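Local structure of myosin regulatory light chain (Physarum polycephalum, 2BL0) at residues T1-I7 with F60-R65; C10-F14 with S29-L34. The protein binds a calcium ion in an EF-hand and serves as a light chain in the regulatory domain of a slime-mould myosin II, in complex with the heavy chain. One frame throughout, in Å; residues are numbered along the deposited sequence.

Interaction 1. Residues T1-I7 with F60-R65; sequences TASADQI and FKTVYR
The extended N-terminus and the first helical turn of 1-7 lie against 60-65, on helix 57-64, with the closest CA pair, Ile-7 and Lys-61, 6.8 Å apart. A water links Thr-1 to Arg-65: Thr-1 OG1 is 2.7 Å from a water that also accepts a weak, 3.4 Å hydrogen bond from Arg-65 NH1. Ala-2 is extended (phi/psi -59/128) and bonded through its backbone, with its CB also packed on Tyr-64. Ala-2 N donates to Tyr-64 OH (3.2 Å), Ala-2 O takes a weak hydrogen bond from Arg-65 NH1 (2.7 Å, strongly bent), and Ala-2 CB rests 3.7 Å from Tyr-64 CE2. Ser-3, chi1 p, is the N-cap of helix 4-14 and forms a capping box with Gln-6: Gln-6 N to Ser-3 OG is 3.0 Å, Ser-3 N to Gln-6 OE1 2.9 Å. At Ala-4 a second water bridges the segments, donating to Ala-4 O (3.1 Å) and accepting from Lys-61 NZ (3.0 Å) at the end of an extended lysine. Ile-7 (chi1 m, chi2 t) is the apolar centre. Ile-7 CG2 lies 3.5 Å from Phe-60 CD2 and 3.7 Å from Lys-61 CG; Ile-7 CD1 is 3.6 Å from Tyr-64 CD2 and covers one face of the Arg-65 guanidinium. With chi1 t, both rings reach Ile-7. This pairs the entering helix of the first EF-hand with the exiting helix of what is, by topology and the 22-23/54-55 strand pair, its partner hand. Phe-60 and Tyr-64 also pack on helix 27-33, and Tyr-64 OH is hydrogen-bonded to Leu-34 O just beyond that helix.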
loop_
_atom_site.group_PDB
_atom_site.type_symbol
_atom_site.label_atom_id
_atom_site.label_comp_id
_atom_site.label_asym_id
_atom_site.label_seq_id
_atom_site.Cartn_x
_atom_site.Cartn_y
_atom_site.Cartn_z
ATOM N N THR B 1 -8.432 3.743 15.146
ATOM C CA THR B 1 -9.548 3.158 14.357
ATOM C C THR B 1 -9.388 3.503 12.870
ATOM O O THR B 1 -8.994 4.605 12.533
ATOM C CB THR B 1 -10.896 3.672 14.928
ATOM O OG1 THR B 1 -11.980 2.931 14.367
ATOM C CG2 THR B 1 -11.177 5.155 14.547
ATOM N N ALA B 2 -9.692 2.562 11.979
ATOM C CA ALA B 2 -9.454 2.785 10.551
ATOM C C ALA B 2 -10.217 3.994 10.014
ATOM O O ALA B 2 -11.424 4.097 10.201
ATOM C CB ALA B 2 -9.814 1.543 9.741
ATOM N N SER B 3 -9.509 4.897 9.341
ATOM C CA SER B 3 -10.127 5.996 8.593
ATOM C C SER B 3 -10.944 5.480 7.414
ATOM O O SER B 3 -10.856 4.307 7.049
ATOM C CB SER B 3 -9.055 6.930 8.028
ATOM O OG SER B 3 -8.409 6.326 6.916
ATOM N N ALA B 4 -11.707 6.375 6.801
ATOM C CA ALA B 4 -12.470 6.051 5.599
ATOM C C ALA B 4 -11.564 5.593 4.466
ATOM O O ALA B 4 -11.916 4.685 3.729
ATOM C CB ALA B 4 -13.293 7.251 5.143
ATOM N N ASP B 5 -10.408 6.244 4.325
ATOM C CA ASP B 5 -9.469 5.907 3.263
ATOM C C ASP B 5 -8.898 4.526 3.509
ATOM O O ASP B 5 -8.719 3.768 2.570
ATOM C CB ASP B 5 -8.333 6.937 3.152
ATOM C CG ASP B 5 -8.777 8.249 2.521
ATOM O OD1 ASP B 5 -9.790 8.282 1.785
ATOM O OD2 ASP B 5 -8.152 9.317 2.713
ATOM N N GLN B 6 -8.630 4.199 4.766
ATOM C CA GLN B 6 -8.085 2.893 5.116
ATOM C C GLN B 6 -9.127 1.806 4.901
ATOM O O GLN B 6 -8.795 0.711 4.479
ATOM C CB GLN B 6 -7.589 2.858 6.560
ATOM C CG GLN B 6 -6.257 3.572 6.788
ATOM C CD GLN B 6 -5.903 3.671 8.254
ATOM O OE1 GLN B 6 -6.722 4.097 9.056
ATOM N NE2 GLN B 6 -4.674 3.298 8.605
ATOM N N ILE B 7 -10.389 2.104 5.211
ATOM C CA ILE B 7 -11.465 1.141 4.977
ATOM C C ILE B 7 -11.631 0.879 3.474
ATOM O O ILE B 7 -11.733 -0.274 3.049
ATOM C CB ILE B 7 -12.806 1.601 5.635
ATOM C CG1 ILE B 7 -12.679 1.609 7.160
ATOM C CG2 ILE B 7 -13.912 0.670 5.263
ATOM C CD1 ILE B 7 -13.766 2.408 7.881
ATOM N N PHE B 60 -19.611 -2.475 4.141
ATOM C CA PHE B 60 -18.422 -2.757 4.910
ATOM C C PHE B 60 -18.172 -1.632 5.896
ATOM O O PHE B 60 -17.867 -1.893 7.051
ATOM C CB PHE B 60 -17.230 -2.907 3.974
ATOM C CG PHE B 60 -15.943 -3.278 4.652
ATOM C CD1 PHE B 60 -15.876 -4.325 5.581
ATOM C CD2 PHE B 60 -14.774 -2.636 4.308
ATOM C CE1 PHE B 60 -14.659 -4.675 6.144
ATOM C CE2 PHE B 60 -13.575 -2.992 4.878
ATOM C CZ PHE B 60 -13.523 -4.012 5.789
ATOM N N LYS B 61 -18.295 -0.387 5.434
ATOM C CA LYS B 61 -18.108 0.778 6.321
ATOM C C LYS B 61 -19.067 0.757 7.492
ATOM O O LYS B 61 -18.663 0.958 8.640
ATOM C CB LYS B 61 -18.295 2.070 5.531
ATOM C CG LYS B 61 -17.117 2.415 4.667
ATOM C CD LYS B 61 -17.421 3.639 3.806
ATOM C CE LYS B 61 -16.240 4.020 2.961
ATOM N NZ LYS B 61 -16.459 5.307 2.252
ATOM N N THR B 62 -20.334 0.513 7.187
ATOM C CA THR B 62 -21.404 0.496 8.160
ATOM C C THR B 62 -21.164 -0.596 9.206
ATOM O O THR B 62 -21.292 -0.362 10.398
ATOM C CB THR B 62 -22.770 0.269 7.460
ATOM O OG1 THR B 62 -23.040 1.316 6.496
ATOM C CG2 THR B 62 -23.883 0.384 8.446
ATOM N N VAL B 63 -20.820 -1.791 8.753
ATOM C CA VAL B 63 -20.572 -2.918 9.639
ATOM C C VAL B 63 -19.347 -2.641 10.522
ATOM O O VAL B 63 -19.382 -2.838 11.740
ATOM C CB VAL B 63 -20.386 -4.215 8.846
ATOM C CG1 VAL B 63 -19.895 -5.359 9.762
ATOM C CG2 VAL B 63 -21.687 -4.614 8.209
ATOM N N TYR B 64 -18.280 -2.145 9.891
ATOM C CA TYR B 64 -17.021 -1.914 10.578
ATOM C C TYR B 64 -17.141 -0.845 11.641
ATOM O O TYR B 64 -16.490 -0.930 12.673
ATOM C CB TYR B 64 -15.903 -1.548 9.591
ATOM C CG TYR B 64 -14.590 -1.240 10.290
ATOM C CD1 TYR B 64 -13.743 -2.254 10.699
ATOM C CD2 TYR B 64 -14.219 0.070 10.542
ATOM C CE1 TYR B 64 -12.541 -1.966 11.351
ATOM C CE2 TYR B 64 -13.038 0.378 11.206
ATOM C CZ TYR B 64 -12.197 -0.650 11.598
ATOM O OH TYR B 64 -11.017 -0.360 12.221
ATOM N N ARG B 65 -17.978 0.151 11.406
ATOM C CA ARG B 65 -18.077 1.284 12.341
ATOM C C ARG B 65 -18.871 0.969 13.618
ATOM O O ARG B 65 -18.890 1.761 14.568
ATOM C CB ARG B 65 -18.664 2.492 11.619
ATOM C CG ARG B 65 -17.707 3.119 10.614
ATOM C CD ARG B 65 -16.444 3.690 11.225
ATOM N NE ARG B 65 -15.715 4.511 10.253
ATOM C CZ ARG B 65 -14.445 4.892 10.388
ATOM N NH1 ARG B 65 -13.739 4.544 11.466
ATOM N NH2 ARG B 65 -13.879 5.636 9.440
HETATM O O HOH W 1 -14.615 2.570 14.142
HETATM O O HOH W 2 -13.639 5.741 1.384
#

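Interaction 2. Residues C10-F14 with S29-L34; sequences CFQIF and SALRSL
Cys-10 and Phe-14, one helical turn apart, face Ala-30 across the two helices of the first EF-hand. The short axes of 10-14 and 29-33 approach to 10.4 Å at 142°, nearer antiparallel than perpendicular and consistent with a closed hand; the nearest CA atoms, Cys-10 and Ala-30, are 7.1 Å apart. Cys-10, chi1 t, places SG 3.8 Å from Ala-30 O and 4.1 Å from Ser-33 CB, while Cys-10 CB meets Leu-34 CD1 at 3.7 Å. Phe-14 (chi1 -84°, chi2 81°) lays its ring over Ala-30, whose CB makes a CH-pi contact 4.0 Å from the centroid of the Phe-14 ring, 8° off the normal. At the ring tip, Phe-14 CZ is 3.6 Å from Ala-30 N and 3.6 Å from Ser-33 OG, which lies at the ring edge and donates to Ser-29 O (2.7 Å). With the hydroxyl of Ser-33 turned to its own helix and no hydrogen bond crossing, the segments are held by van der Waals and CH-pi packing, part of it against the backbone of 29-33, beside the calcium loop.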
loop_
_atom_site.group_PDB
_atom_site.type_symbol
_atom_site.label_atom_id
_atom_site.label_comp_id
_atom_site.label_asym_id
_atom_site.label_seq_id
_atom_site.Cartn_x
_atom_site.Cartn_y
_atom_site.Cartn_z
ATOM N N CYS B 10 -8.641 -1.233 2.179
ATOM C CA CYS B 10 -8.802 -2.608 2.583
ATOM C C CYS B 10 -9.810 -3.314 1.703
ATOM O O CYS B 10 -9.514 -4.387 1.190
ATOM C CB CYS B 10 -9.204 -2.685 4.055
ATOM S SG CYS B 10 -9.694 -4.346 4.630
ATOM N N PHE B 11 -10.973 -2.698 1.485
ATOM C CA PHE B 11 -12.010 -3.293 0.652
ATOM C C PHE B 11 -11.476 -3.589 -0.747
ATOM O O PHE B 11 -11.685 -4.676 -1.273
ATOM C CB PHE B 11 -13.236 -2.388 0.577
ATOM C CG PHE B 11 -14.380 -2.984 -0.206
ATOM C CD1 PHE B 11 -15.357 -3.760 0.435
ATOM C CD2 PHE B 11 -14.487 -2.765 -1.558
ATOM C CE1 PHE B 11 -16.396 -4.320 -0.278
ATOM C CE2 PHE B 11 -15.516 -3.306 -2.271
ATOM C CZ PHE B 11 -16.479 -4.081 -1.642
ATOM N N GLN B 12 -10.772 -2.629 -1.323
ATOM C CA GLN B 12 -10.250 -2.777 -2.673
ATOM C C GLN B 12 -9.249 -3.927 -2.763
ATOM O O GLN B 12 -9.165 -4.601 -3.781
ATOM C CB GLN B 12 -9.604 -1.473 -3.157
ATOM C CG GLN B 12 -10.615 -0.375 -3.333
ATOM C CD GLN B 12 -10.025 0.930 -3.819
ATOM O OE1 GLN B 12 -10.724 1.704 -4.461
ATOM N NE2 GLN B 12 -8.753 1.181 -3.520
ATOM N N ILE B 13 -8.485 -4.152 -1.698
ATOM C CA ILE B 13 -7.535 -5.259 -1.664
ATOM C C ILE B 13 -8.261 -6.607 -1.683
ATOM O O ILE B 13 -7.837 -7.522 -2.381
ATOM C CB ILE B 13 -6.566 -5.111 -0.455
ATOM C CG1 ILE B 13 -5.535 -4.008 -0.741
ATOM C CG2 ILE B 13 -5.841 -6.406 -0.151
ATOM C CD1 ILE B 13 -4.819 -3.542 0.479
ATOM N N PHE B 14 -9.366 -6.708 -0.945
ATOM C CA PHE B 14 -10.196 -7.902 -0.933
ATOM C C PHE B 14 -10.967 -8.096 -2.240
ATOM O O PHE B 14 -11.243 -9.228 -2.624
ATOM C CB PHE B 14 -11.166 -7.885 0.249
ATOM C CG PHE B 14 -10.564 -8.385 1.529
ATOM C CD1 PHE B 14 -9.776 -7.567 2.322
ATOM C CD2 PHE B 14 -10.785 -9.690 1.938
ATOM C CE1 PHE B 14 -9.193 -8.049 3.504
ATOM C CE2 PHE B 14 -10.214 -10.175 3.084
ATOM C CZ PHE B 14 -9.418 -9.368 3.879
ATOM N N SER B 29 -12.610 -11.756 7.783
ATOM C CA SER B 29 -11.208 -11.469 7.454
ATOM C C SER B 29 -10.954 -9.990 7.226
ATOM O O SER B 29 -9.973 -9.439 7.701
ATOM C CB SER B 29 -10.783 -12.267 6.218
ATOM O OG SER B 29 -10.794 -13.644 6.536
ATOM N N ALA B 30 -11.876 -9.347 6.519
ATOM C CA ALA B 30 -11.770 -7.921 6.210
ATOM C C ALA B 30 -11.912 -7.053 7.469
ATOM O O ALA B 30 -11.133 -6.107 7.663
ATOM C CB ALA B 30 -12.805 -7.543 5.138
ATOM N N LEU B 31 -12.885 -7.363 8.329
ATOM C CA LEU B 31 -13.040 -6.663 9.612
ATOM C C LEU B 31 -11.800 -6.825 10.476
ATOM O O LEU B 31 -11.247 -5.852 11.026
ATOM C CB LEU B 31 -14.267 -7.178 10.375
ATOM C CG LEU B 31 -15.608 -6.855 9.754
ATOM C CD1 LEU B 31 -16.650 -7.730 10.391
ATOM C CD2 LEU B 31 -15.944 -5.374 9.900
ATOM N N ARG B 32 -11.335 -8.066 10.572
ATOM C CA ARG B 32 -10.161 -8.390 11.357
ATOM C C ARG B 32 -8.893 -7.693 10.836
ATOM O O ARG B 32 -8.046 -7.285 11.622
ATOM C CB ARG B 32 -9.971 -9.895 11.378
ATOM C CG ARG B 32 -10.992 -10.585 12.236
ATOM C CD ARG B 32 -11.108 -12.081 12.000
ATOM N NE ARG B 32 -12.210 -12.606 12.798
ATOM C CZ ARG B 32 -13.066 -13.547 12.417
ATOM N NH1 ARG B 32 -12.974 -14.146 11.223
ATOM N NH2 ARG B 32 -14.045 -13.879 13.233
ATOM N N SER B 33 -8.801 -7.547 9.514
ATOM C CA SER B 33 -7.673 -6.895 8.874
ATOM C C SER B 33 -7.487 -5.477 9.395
ATOM O O SER B 33 -6.352 -4.998 9.460
ATOM C CB SER B 33 -7.830 -6.873 7.343
ATOM O OG SER B 33 -7.712 -8.186 6.803
ATOM N N LEU B 34 -8.599 -4.827 9.741
ATOM C CA LEU B 34 -8.643 -3.447 10.211
ATOM C C LEU B 34 -8.822 -3.292 11.743
ATOM O O LEU B 34 -9.197 -2.223 12.239
ATOM C CB LEU B 34 -9.744 -2.688 9.479
ATOM C CG LEU B 34 -9.498 -2.498 7.971
ATOM C CD1 LEU B 34 -10.624 -1.700 7.372
ATOM C CD2 LEU B 34 -8.174 -1.831 7.705
#

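Both contacts use helix 4-14: interaction 1 its N-terminal turn, interaction 2 its C-terminal part nearer the calcium. Interaction 1 is partly buried and mixed, with waters, Arg-65 and Lys-61 at its outer margin round an apolar centre; interaction 2 is buried, without a hydrogen bond between its segments, and mainly apolar, and aromatic side chains of the myosin heavy chain pack on Cys-10 and on Ser-33. Along the chain 10-14 and 29-34 are nested inside the loop closed by 1-7 and 60-65. The two contacts touch directly: Tyr-64 CA lies 3.7 Å from Leu-31 CD2, Phe-60 CE1 3.6 Å from Ala-30 CB, and Ile-7 CA 3.8 Å from Leu-34 CD1. Helices 4-14, 27-33 and 57-64 thus share one continuous core.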